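Local coordinates for penicillin-binding protein 1A (Mycobacterium tuberculosis, PDB 5CXW), which builds cross-linked peptidoglycan for the mycobacterial cell wall, its penicillin-sensitive C-terminal transpeptidase domain, the part described here, joining the peptide side chains of the glycan strands, at residues L123-G127 / I128-N132; D171-Q175 / A176-S180; Y207-V211 / I212-S216. One frame throughout, in Å; residues are numbered along the deposited sequence.

Contact 1. Residues L123-G127 / I128-N132; sequences LTVDG and IKITN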
ATOM      1  N   LEU A 123      11.102 -22.682  -9.048  1.00 12.85           N
ATOM      2  CA  LEU A 123      12.561 -22.568  -9.155  1.00 13.36           C
ATOM      3  C   LEU A 123      13.185 -22.339  -7.828  1.00 13.29           C
ATOM      4  O   LEU A 123      12.524 -21.952  -6.884  1.00 12.90           O
ATOM      5  CB  LEU A 123      12.976 -21.486 -10.161  1.00 13.56           C
ATOM      6  CG  LEU A 123      12.779 -19.997  -9.784  1.00 13.76           C
ATOM      7  CD1 LEU A 123      13.582 -19.094 -10.698  1.00 14.14           C
ATOM      8  CD2 LEU A 123      11.299 -19.576  -9.691  1.00 13.63           C
ATOM      9  N   THR A 124      14.496 -22.528  -7.780  1.00 13.61           N
ATOM     10  CA  THR A 124      15.291 -22.315  -6.558  1.00 14.06           C
ATOM     11  C   THR A 124      16.286 -21.209  -6.855  1.00 13.75           C
ATOM     12  O   THR A 124      16.892 -21.247  -7.928  1.00 12.89           O
ATOM     13  CB  THR A 124      16.060 -23.534  -6.138  1.00 15.66           C
ATOM     14  OG1 THR A 124      15.151 -24.598  -5.861  1.00 17.95           O
ATOM     15  CG2 THR A 124      16.873 -23.282  -4.835  1.00 15.66           C
ATOM     16  N   VAL A 125      16.331 -20.173  -5.984  1.00 12.64           N
ATOM     17  CA  VAL A 125      17.205 -19.032  -6.195  1.00 12.92           C
ATOM     18  C   VAL A 125      17.946 -18.755  -4.919  1.00 13.59           C
ATOM     19  O   VAL A 125      17.326 -18.574  -3.900  1.00 13.36           O
ATOM     20  CB  VAL A 125      16.450 -17.793  -6.655  1.00 12.46           C
ATOM     21  CG1 VAL A 125      17.401 -16.634  -6.934  1.00 12.73           C
ATOM     22  CG2 VAL A 125      15.618 -18.113  -7.932  1.00 11.78           C
ATOM     23  N   ASP A 126      19.271 -18.722  -4.993  1.00 14.81           N
ATOM     24  CA  ASP A 126      20.122 -18.569  -3.811  1.00 16.07           C
ATOM     25  C   ASP A 126      19.845 -19.616  -2.753  1.00 16.36           C
ATOM     26  O   ASP A 126      19.953 -19.371  -1.526  1.00 16.98           O
ATOM     27  CB  ASP A 126      20.025 -17.134  -3.210  1.00 16.94           C
ATOM     28  CG  ASP A 126      20.478 -16.034  -4.165  1.00 18.15           C
ATOM     29  OD1 ASP A 126      20.809 -16.230  -5.329  1.00 18.91           O
ATOM     30  OD2 ASP A 126      20.516 -14.849  -3.784  1.00 20.61           O
ATOM     31  N   GLY A 127      19.508 -20.808  -3.193  1.00 15.97           N
ATOM     32  CA  GLY A 127      19.146 -21.904  -2.312  1.00 16.54           C
ATOM     33  C   GLY A 127      17.783 -21.895  -1.715  1.00 16.68           C
ATOM     34  O   GLY A 127      17.467 -22.782  -0.971  1.00 18.17           O
ATOM     35  N   ILE A 128      16.949 -20.930  -2.060  1.00 16.31           N
ATOM     36  CA  ILE A 128      15.619 -20.797  -1.505  1.00 16.77           C
ATOM     37  C   ILE A 128      14.632 -21.273  -2.557  1.00 16.38           C
ATOM     38  O   ILE A 128      14.629 -20.775  -3.715  1.00 15.11           O
ATOM     39  CB  ILE A 128      15.310 -19.344  -1.162  1.00 17.53           C
ATOM     40  CG1 ILE A 128      16.389 -18.790  -0.181  1.00 19.56           C
ATOM     41  CG2 ILE A 128      13.925 -19.233  -0.578  1.00 17.25           C
ATOM     42  CD1 ILE A 128      16.338 -17.320   0.033  1.00 21.29           C
ATOM     43  N   LYS A 129      13.751 -22.180  -2.137  1.00 17.15           N
ATOM     44  CA  LYS A 129      12.740 -22.684  -3.022  1.00 17.90           C
ATOM     45  C   LYS A 129      11.613 -21.660  -3.247  1.00 16.18           C
ATOM     46  O   LYS A 129      10.932 -21.316  -2.307  1.00 16.26           O
ATOM     47  CB  LYS A 129      12.157 -23.975  -2.439  1.00 21.28           C
ATOM     48  CG  LYS A 129      13.100 -25.169  -2.474  1.00 25.36           C
ATOM     49  CD  LYS A 129      12.307 -26.425  -2.042  1.00 30.03           C
ATOM     50  CE  LYS A 129      13.155 -27.564  -1.508  1.00 34.70           C
ATOM     51  NZ  LYS A 129      14.456 -27.680  -2.226  1.00 38.10           N
ATOM     52  N   ILE A 130      11.352 -21.278  -4.500  1.00 14.25           N
ATOM     53  CA  ILE A 130      10.309 -20.313  -4.832  1.00 13.64           C
ATOM     54  C   ILE A 130       9.136 -21.091  -5.421  1.00 14.12           C
ATOM     55  O   ILE A 130       9.271 -21.828  -6.427  1.00 13.81           O
ATOM     56  CB  ILE A 130      10.807 -19.202  -5.830  1.00 13.15           C
ATOM     57  CG1 ILE A 130      12.107 -18.575  -5.320  1.00 13.76           C
ATOM     58  CG2 ILE A 130       9.729 -18.168  -6.019  1.00 12.89           C
ATOM     59  CD1 ILE A 130      12.064 -18.038  -3.903  1.00 13.98           C
ATOM     60  N   THR A 131       7.958 -20.939  -4.819  1.00 15.00           N
ATOM     61  CA  THR A 131       6.782 -21.659  -5.284  1.00 16.28           C
ATOM     62  C   THR A 131       5.576 -20.723  -5.163  1.00 15.70           C
ATOM     63  O   THR A 131       5.615 -19.707  -4.432  1.00 13.85           O
ATOM     64  CB  THR A 131       6.436 -22.948  -4.475  1.00 18.31           C
ATOM     65  OG1 THR A 131       6.287 -22.568  -3.118  1.00 20.35           O
ATOM     66  CG2 THR A 131       7.569 -23.911  -4.484  1.00 20.12           C
ATOM     67  N   ASN A 132       4.502 -21.159  -5.802  1.00 16.16           N
ATOM     68  CA  ASN A 132       3.230 -20.442  -5.750  1.00 17.25           C
ATOM     69  C   ASN A 132       2.278 -21.153  -4.836  1.00 19.24           C
ATOM     70  O   ASN A 132       2.358 -22.379  -4.692  1.00 18.97           O
ATOM     71  CB  ASN A 132       2.651 -20.371  -7.143  1.00 16.99           C
ATOM     72  CG  ASN A 132       3.587 -19.689  -8.100  1.00 16.21           C
ATOM     73  OD1 ASN A 132       4.282 -18.733  -7.732  1.00 16.52           O
ATOM     74  ND2 ASN A 132       3.628 -20.158  -9.311  1.00 16.32           N
TER
HETATM   75  O   HOH W   1      15.680 -26.680  -4.477  1.00 38.13           O
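Leu123 and Ile130 meet as an antiparallel hydrogen-bonded pair, their side chains side by side and pointing the same way. The N-H of Ile130 reaches Leu123 O over 2.7 Å, nearly end-on to the carbonyl (C=O...N 170°), while the return bond from Leu123 N to Ile130 O is weak. Leu123 turns CG between its backbone N and carbonyl carbon (chi1 72°), which carries CD2 to 3.9 Å from Ile130 CB. On the same face Val125 CG2 lies more loosely beside Ile130 CG1.

The next pair, Thr124 with Lys129, is non-hydrogen-bonded, and its side chains lie together on the other face. Thr124 OG1 is 2.6 Å from a water, which accepts a bond from Lys129 NZ; a final bend of the lysine chain (chi4 -36°) brings the amine round to it. Thr124 CA also makes a C-H...O contact with Ile128 O.

Two residues close this two-stranded beta hairpin, Asp126 and Gly127, both at positive phi as a type I' turn requires. Val125 and Ile128 frame the turn with reciprocal bonds: Val125 N to Ile128 O is 2.9 Å, and Ile128 N to Val125 O is 3.0 Å, the latter donor standing well above the carbonyl plane.

Farther out, helix 152-161 backs the apolar face, with Tyr156 against Val125 and Ile130 and Arg157 against Leu123. Beyond the strand, the Asn132 amide is tied to Glu136 O and Thr153 N.

Contact 2. Residues D171-Q175 / A176-S180; sequences DAAHQ and AGIAS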
ATOM      1  N   ASP A 171      14.621   0.618  -6.041  1.00 11.04           N
ATOM      2  CA  ASP A 171      14.639   1.948  -6.655  1.00 11.68           C
ATOM      3  C   ASP A 171      13.234   2.396  -7.044  1.00 10.78           C
ATOM      4  O   ASP A 171      12.835   3.526  -6.775  1.00 10.97           O
ATOM      5  CB  ASP A 171      15.564   1.986  -7.879  1.00 12.56           C
ATOM      6  CG  ASP A 171      17.037   1.856  -7.525  1.00 14.58           C
ATOM      7  OD1 ASP A 171      17.452   1.882  -6.313  1.00 14.77           O
ATOM      8  OD2 ASP A 171      17.858   1.714  -8.471  1.00 15.80           O
ATOM      9  N   ALA A 172      12.516   1.525  -7.739  1.00 10.00           N
ATOM     10  CA  ALA A 172      11.140   1.848  -8.117  1.00  9.89           C
ATOM     11  C   ALA A 172      10.225   2.128  -6.934  1.00 10.14           C
ATOM     12  O   ALA A 172       9.394   3.087  -6.947  1.00 10.18           O
ATOM     13  CB  ALA A 172      10.560   0.727  -8.976  1.00  9.56           C
ATOM     14  N   ALA A 173      10.362   1.307  -5.882  1.00  9.88           N
ATOM     15  CA  ALA A 173       9.518   1.443  -4.720  1.00  9.96           C
ATOM     16  C   ALA A 173       9.822   2.741  -4.009  1.00 10.43           C
ATOM     17  O   ALA A 173       8.940   3.520  -3.663  1.00 10.11           O
ATOM     18  CB  ALA A 173       9.787   0.279  -3.784  1.00 10.09           C
ATOM     19  N   HIS A 174      11.116   3.011  -3.810  1.00 10.76           N
ATOM     20  CA  HIS A 174      11.501   4.298  -3.245  1.00 11.52           C
ATOM     21  C   HIS A 174      11.035   5.506  -4.065  1.00 12.19           C
ATOM     22  O   HIS A 174      10.510   6.474  -3.489  1.00 12.16           O
ATOM     23  CB  HIS A 174      13.011   4.353  -3.042  1.00 12.08           C
ATOM     24  CG  HIS A 174      13.472   3.524  -1.885  1.00 12.19           C
ATOM     25  ND1 HIS A 174      14.663   2.848  -1.926  1.00 13.07           N
ATOM     26  CD2 HIS A 174      12.992   3.370  -0.626  1.00 12.47           C
ATOM     27  CE1 HIS A 174      14.862   2.243  -0.767  1.00 13.31           C
ATOM     28  NE2 HIS A 174      13.877   2.573   0.052  1.00 12.90           N
ATOM     29  N   GLN A 175      11.168   5.430  -5.361  0.50 12.17           N
ATOM     30  CA  GLN A 175      10.736   6.514  -6.250  0.50 12.79           C
ATOM     31  C   GLN A 175       9.221   6.713  -6.196  0.50 12.13           C
ATOM     32  O   GLN A 175       8.755   7.833  -6.226  0.50 11.97           O
ATOM     33  CB  GLN A 175      11.244   6.232  -7.660  0.50 13.66           C
ATOM     34  CG  GLN A 175      12.777   6.420  -7.765  0.50 14.86           C
ATOM     35  CD  GLN A 175      13.347   5.811  -9.022  0.50 15.45           C
ATOM     36  OE1 GLN A 175      12.597   5.333  -9.835  0.50 15.91           O
ATOM     37  NE2 GLN A 175      14.688   5.817  -9.183  0.50 16.86           N
ATOM     38  N   ALA A 176       8.470   5.633  -6.025  1.00 11.71           N
ATOM     39  CA  ALA A 176       7.000   5.714  -5.898  1.00 11.67           C
ATOM     40  C   ALA A 176       6.535   6.368  -4.617  1.00 11.82           C
ATOM     41  O   ALA A 176       5.414   6.856  -4.574  1.00 11.53           O
ATOM     42  CB  ALA A 176       6.373   4.334  -6.035  1.00 11.42           C
ATOM     43  N   GLY A 177       7.432   6.424  -3.597  1.00 11.68           N
ATOM     44  CA  GLY A 177       7.124   6.988  -2.287  1.00 12.04           C
ATOM     45  C   GLY A 177       7.288   6.071  -1.121  1.00 11.99           C
ATOM     46  O   GLY A 177       6.926   6.476  -0.004  1.00 12.81           O
ATOM     47  N   ILE A 178       7.800   4.846  -1.280  1.00 11.28           N
ATOM     48  CA  ILE A 178       8.172   4.049  -0.105  1.00 11.46           C
ATOM     49  C   ILE A 178       9.297   4.776   0.571  1.00 11.68           C
ATOM     50  O   ILE A 178      10.334   5.032  -0.038  1.00 11.79           O
ATOM     51  CB  ILE A 178       8.524   2.589  -0.445  1.00 11.15           C
ATOM     52  CG1 ILE A 178       7.371   1.862  -1.181  1.00 10.67           C
ATOM     53  CG2 ILE A 178       8.941   1.878   0.805  1.00 11.60           C
ATOM     54  CD1 ILE A 178       6.056   1.811  -0.412  1.00 10.56           C
ATOM     55  N   ALA A 179       9.099   5.222   1.810  1.00 12.29           N
ATOM     56  CA  ALA A 179      10.100   6.113   2.424  1.00 13.38           C
ATOM     57  C   ALA A 179      11.410   5.369   2.596  1.00 14.07           C
ATOM     58  O   ALA A 179      11.414   4.147   2.795  1.00 14.41           O
ATOM     59  CB  ALA A 179       9.637   6.603   3.784  1.00 13.88           C
ATOM     60  N   SER A 180      12.497   6.118   2.502  1.00 14.93           N
ATOM     61  CA  SER A 180      13.856   5.595   2.629  1.00 16.34           C
ATOM     62  C   SER A 180      14.246   5.236   4.070  1.00 16.54           C
ATOM     63  O   SER A 180      15.226   4.517   4.261  1.00 16.28           O
ATOM     64  CB  SER A 180      14.871   6.618   2.110  1.00 18.02           C
ATOM     65  OG  SER A 180      14.751   6.611   0.709  1.00 20.91           O
TER
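Ala172 O takes the N-H of Ala176 at 2.9 Å, the last ordinary i-to-i+4 bond before the helix ends. Ala173 O then turns to the exit: Ile178 N donates to it over 3.0 Å, with a weak second bond from Gly177 N. The methyl of Ala173 lies 3.9 Å from Ile178 CG1. Ala172, Ala173 and Ala176 pack on Phe102 and Val105 of helix 100-109, Ile178 on helix 211-222. At His174, the carbonyl O receives Gly177 N at 3.1 Å. This 5→2 bond, the 6→1 bond from Ile178 N to Ala173 O and the positive phi of Gly177 (121°) define a Schellman motif closing helix 165-176.

With CG beside the backbone N, anti to the carbonyl carbon (chi1 -74°), the His174 ring lies alongside the departing chain, Ser180 OG over one face, offset toward the rim. NE2 has its hydrogen-bond partner in Thr188 OG1, which Ala179 O also engages. Gln175 O receives Arg257 NH1.

One good and one weak N-H on Ala173 O, and another on His174 O, satisfy the terminal carbonyls. Ile178 O takes a C-H...O contact from His174 CA at 3.5 Å; the CD2 edge lies in plane beside the same oxygen at 3.2 Å, electrostatically favourable if its C-H points there.

Contact 3. Residues Y207-V211 / I212-S216; sequences YQTRV and IDMAS. With PEG (di(hydroxyethyl)ether), chain D.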
ATOM      1  N   TYR A 207      10.804  -7.238   3.117  1.00 11.74           N
ATOM      2  CA  TYR A 207      11.281  -6.120   3.880  1.00 12.18           C
ATOM      3  C   TYR A 207      10.163  -5.425   4.596  1.00 12.08           C
ATOM      4  O   TYR A 207       9.023  -5.524   4.225  1.00 11.78           O
ATOM      5  CB  TYR A 207      12.096  -5.130   2.990  1.00 12.36           C
ATOM      6  CG  TYR A 207      13.410  -5.696   2.621  1.00 12.52           C
ATOM      7  CD1 TYR A 207      14.515  -5.552   3.428  1.00 13.56           C
ATOM      8  CD2 TYR A 207      13.557  -6.411   1.464  1.00 12.72           C
ATOM      9  CE1 TYR A 207      15.701  -6.163   3.137  1.00 14.15           C
ATOM     10  CE2 TYR A 207      14.750  -7.043   1.160  1.00 13.68           C
ATOM     11  CZ  TYR A 207      15.844  -6.876   1.987  1.00 13.94           C
ATOM     12  OH  TYR A 207      17.013  -7.497   1.640  1.00 14.72           O
ATOM     13  N   GLN A 208      10.509  -4.681   5.665  1.00 12.64           N
ATOM     14  CA  GLN A 208       9.530  -3.925   6.414  1.00 13.30           C
ATOM     15  C   GLN A 208       9.203  -2.633   5.754  1.00 12.89           C
ATOM     16  O   GLN A 208      10.096  -1.880   5.351  1.00 13.12           O
ATOM     17  CB  GLN A 208      10.054  -3.640   7.821  1.00 14.58           C
ATOM     18  CG  GLN A 208      10.142  -4.876   8.671  1.00 15.84           C
ATOM     19  CD  GLN A 208      10.504  -4.537  10.116  1.00 17.65           C
ATOM     20  OE1 GLN A 208      10.670  -3.362  10.502  1.00 18.79           O
ATOM     21  NE2 GLN A 208      10.602  -5.560  10.921  1.00 19.60           N
ATOM     22  N   THR A 209       7.901  -2.357   5.640  1.00 12.33           N
ATOM     23  CA  THR A 209       7.368  -1.139   5.105  1.00 12.08           C
ATOM     24  C   THR A 209       6.153  -0.753   5.967  1.00 11.98           C
ATOM     25  O   THR A 209       5.541  -1.605   6.627  1.00 12.02           O
ATOM     26  CB  THR A 209       6.886  -1.439   3.666  1.00 11.53           C
ATOM     27  OG1 THR A 209       8.019  -1.847   2.902  1.00 11.53           O
ATOM     28  CG2 THR A 209       6.219  -0.246   2.916  1.00 11.65           C
ATOM     29  N   ARG A 210       5.782   0.523   5.969  1.00 12.02           N
ATOM     30  CA  ARG A 210       4.598   0.924   6.778  1.00 12.27           C
ATOM     31  C   ARG A 210       3.364   0.962   5.876  1.00 11.84           C
ATOM     32  O   ARG A 210       3.448   1.201   4.668  1.00 10.85           O
ATOM     33  CB  ARG A 210       4.805   2.312   7.352  1.00 13.04           C
ATOM     34  CG  ARG A 210       6.070   2.487   8.197  1.00 13.74           C
ATOM     35  CD  ARG A 210       6.285   3.949   8.613  1.00 14.72           C
ATOM     36  NE  ARG A 210       6.686   4.739   7.441  1.00 14.69           N
ATOM     37  CZ  ARG A 210       6.786   6.066   7.388  1.00 15.49           C
ATOM     38  NH1 ARG A 210       6.584   6.805   8.458  1.00 16.19           N
ATOM     39  NH2 ARG A 210       7.202   6.638   6.251  1.00 14.91           N
ATOM     40  N   VAL A 211       2.204   0.817   6.515  1.00 11.82           N
ATOM     41  CA  VAL A 211       0.931   0.911   5.823  1.00 11.73           C
ATOM     42  C   VAL A 211       0.833   2.294   5.160  1.00 11.66           C
ATOM     43  O   VAL A 211       0.379   2.405   4.007  1.00 11.23           O
ATOM     44  CB  VAL A 211      -0.220   0.690   6.822  1.00 12.10           C
ATOM     45  CG1 VAL A 211      -1.587   0.939   6.207  1.00 12.22           C
ATOM     46  CG2 VAL A 211      -0.225  -0.719   7.402  1.00 12.08           C
ATOM     47  N   ILE A 212       1.260   3.373   5.863  1.00 11.99           N
ATOM     48  CA  ILE A 212       1.233   4.684   5.219  1.00 12.08           C
ATOM     49  C   ILE A 212       2.093   4.769   3.969  1.00 11.64           C
ATOM     50  O   ILE A 212       1.670   5.389   2.993  1.00 11.78           O
ATOM     51  CB  ILE A 212       1.526   5.867   6.198  1.00 13.12           C
ATOM     52  CG1 ILE A 212       1.394   7.219   5.485  1.00 13.46           C
ATOM     53  CG2 ILE A 212       2.891   5.721   6.897  1.00 13.45           C
ATOM     54  CD1 ILE A 212       1.029   8.331   6.485  1.00 14.15           C
ATOM     55  N   ASP A 213       3.252   4.106   3.955  1.00 11.41           N
ATOM     56  CA  ASP A 213       4.129   4.087   2.779  1.00 11.25           C
ATOM     57  C   ASP A 213       3.402   3.429   1.607  1.00 10.35           C
ATOM     58  O   ASP A 213       3.469   3.899   0.505  1.00  9.72           O
ATOM     59  CB  ASP A 213       5.406   3.250   3.037  1.00 11.63           C
ATOM     60  CG  ASP A 213       6.373   3.915   4.028  1.00 12.86           C
ATOM     61  OD1 ASP A 213       6.703   5.104   3.826  1.00 13.87           O
ATOM     62  OD2 ASP A 213       6.873   3.210   4.941  1.00 13.32           O
ATOM     63  N   MET A 214       2.722   2.326   1.870  1.00 10.23           N
ATOM     64  CA  MET A 214       2.025   1.605   0.784  1.00 10.10           C
ATOM     65  C   MET A 214       0.866   2.468   0.190  1.00 10.13           C
ATOM     66  O   MET A 214       0.718   2.563  -1.025  1.00  9.89           O
ATOM     67  CB  MET A 214       1.490   0.252   1.253  1.00 10.33           C
ATOM     68  CG  MET A 214       2.579  -0.764   1.564  1.00 10.63           C
ATOM     69  SD  MET A 214       3.609  -1.181   0.140  1.00 10.71           S
ATOM     70  CE  MET A 214       2.461  -2.161  -0.788  1.00 11.35           C
ATOM     71  N   ALA A 215       0.101   3.138   1.061  1.00 10.49           N
ATOM     72  CA  ALA A 215      -0.962   3.986   0.585  1.00 10.52           C
ATOM     73  C   ALA A 215      -0.405   5.118  -0.264  1.00 10.27           C
ATOM     74  O   ALA A 215      -0.953   5.455  -1.351  1.00 10.44           O
ATOM     75  CB  ALA A 215      -1.779   4.543   1.737  1.00 11.14           C
ATOM     76  N   SER A 216       0.703   5.685   0.201  1.00 10.12           N
ATOM     77  CA  SER A 216       1.343   6.802  -0.508  1.00 10.44           C
ATOM     78  C   SER A 216       1.905   6.363  -1.843  1.00 10.01           C
ATOM     79  O   SER A 216       1.725   7.056  -2.879  1.00  9.89           O
ATOM     80  CB  SER A 216       2.435   7.387   0.382  1.00 10.89           C
ATOM     81  OG  SER A 216       3.199   8.380  -0.290  1.00 11.13           O
TER
HETATM   82  O2  PEG D 703       8.629 -10.754  10.142  1.00 29.86           O
HETATM   83  C3  PEG D 703       9.358  -9.785  10.883  1.00 29.52           C
HETATM   84  C4  PEG D 703       9.170  -8.455  10.211  1.00 28.64           C
HETATM   85  O4  PEG D 703      10.341  -8.187   9.466  1.00 35.10           O
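Arg210 stands at the N-cap position of helix 211-222, and the first turn opens with Met214 N bonding to Arg210 O at 3.1 Å, followed by Ala215 N to Val211 O.

Asp213 folds its carboxylate back on the cap residue. OD2 accepts two bonds: Arg210 N at 3.1 Å, on the anti lone pair, and Arg210 NE at 2.9 Å, from above the carboxylate plane. OD1 takes Arg210 NH2, also at 2.9 Å, completing a side-on salt bridge in which NE and one terminal nitrogen each hold a different oxygen. The two planes stand 54° apart: OD2 lies in the guanidinium plane, whereas OD1 is tilted from it. A bend at chi3 (-71°) turns the NE/NH2 edge of the guanidinium toward the carboxylate, and Ile212 CG2 lies 3.9 Å above one face of the guanidinium, toward its rim. Arg210 NH1 has a further bond, to Gln90 OE1. Such a set of donors would be expected to stabilise the carboxylate's negative charge.

On another side, Thr209 sets OG1 beside its backbone N (chi1 -62°), which leaves CG2 anti to that N and 3.6 Å from Asp213 CB. The Thr209 and Met214 side chains cross at about a right angle, CG2 touching Met214 CG. Val211 and Ala215 face strands 60-67 and 315-323 of the five-stranded sheet. Away from the turn, Gln208 NE2 binds O4 of a di(hydroxyethyl)ether, probably from the crystallisation liquor, at 3.0 Å.

Asp213, at N3, accepts the N-H of the N-cap residue, one of the two bonds of a capping box; in place of the other, the Arg210 side chain makes the salt bridge, here at the start of a helix packed on the central antiparallel sheet of a penicillin-binding transpeptidase domain.

How the contacts relate
Contacts 2 and 3 touch, their centres about 10 Å apart. Ala179 N probably bonds to Asp213 OD1 at 3.1 Å, Ala179 CB packs 3.5 Å from Arg210 NH2, and Ile178 CD1 meets Met214 SD at 3.9 Å; the chain leaving one helix thus rests on the start of the next. Contact 1 stands apart, its nearest atoms about 17 Å from contact 2 and about 10 Å from contact 3. Yet contacts 1 and 3 both approach the active site: the side chains of Ile130 and Met214 lie about 10 and 9 Å from that of Ser97, the acyl-ester serine by similarity, and about 8 and 10 Å from the bound penicillin V-derived ligand.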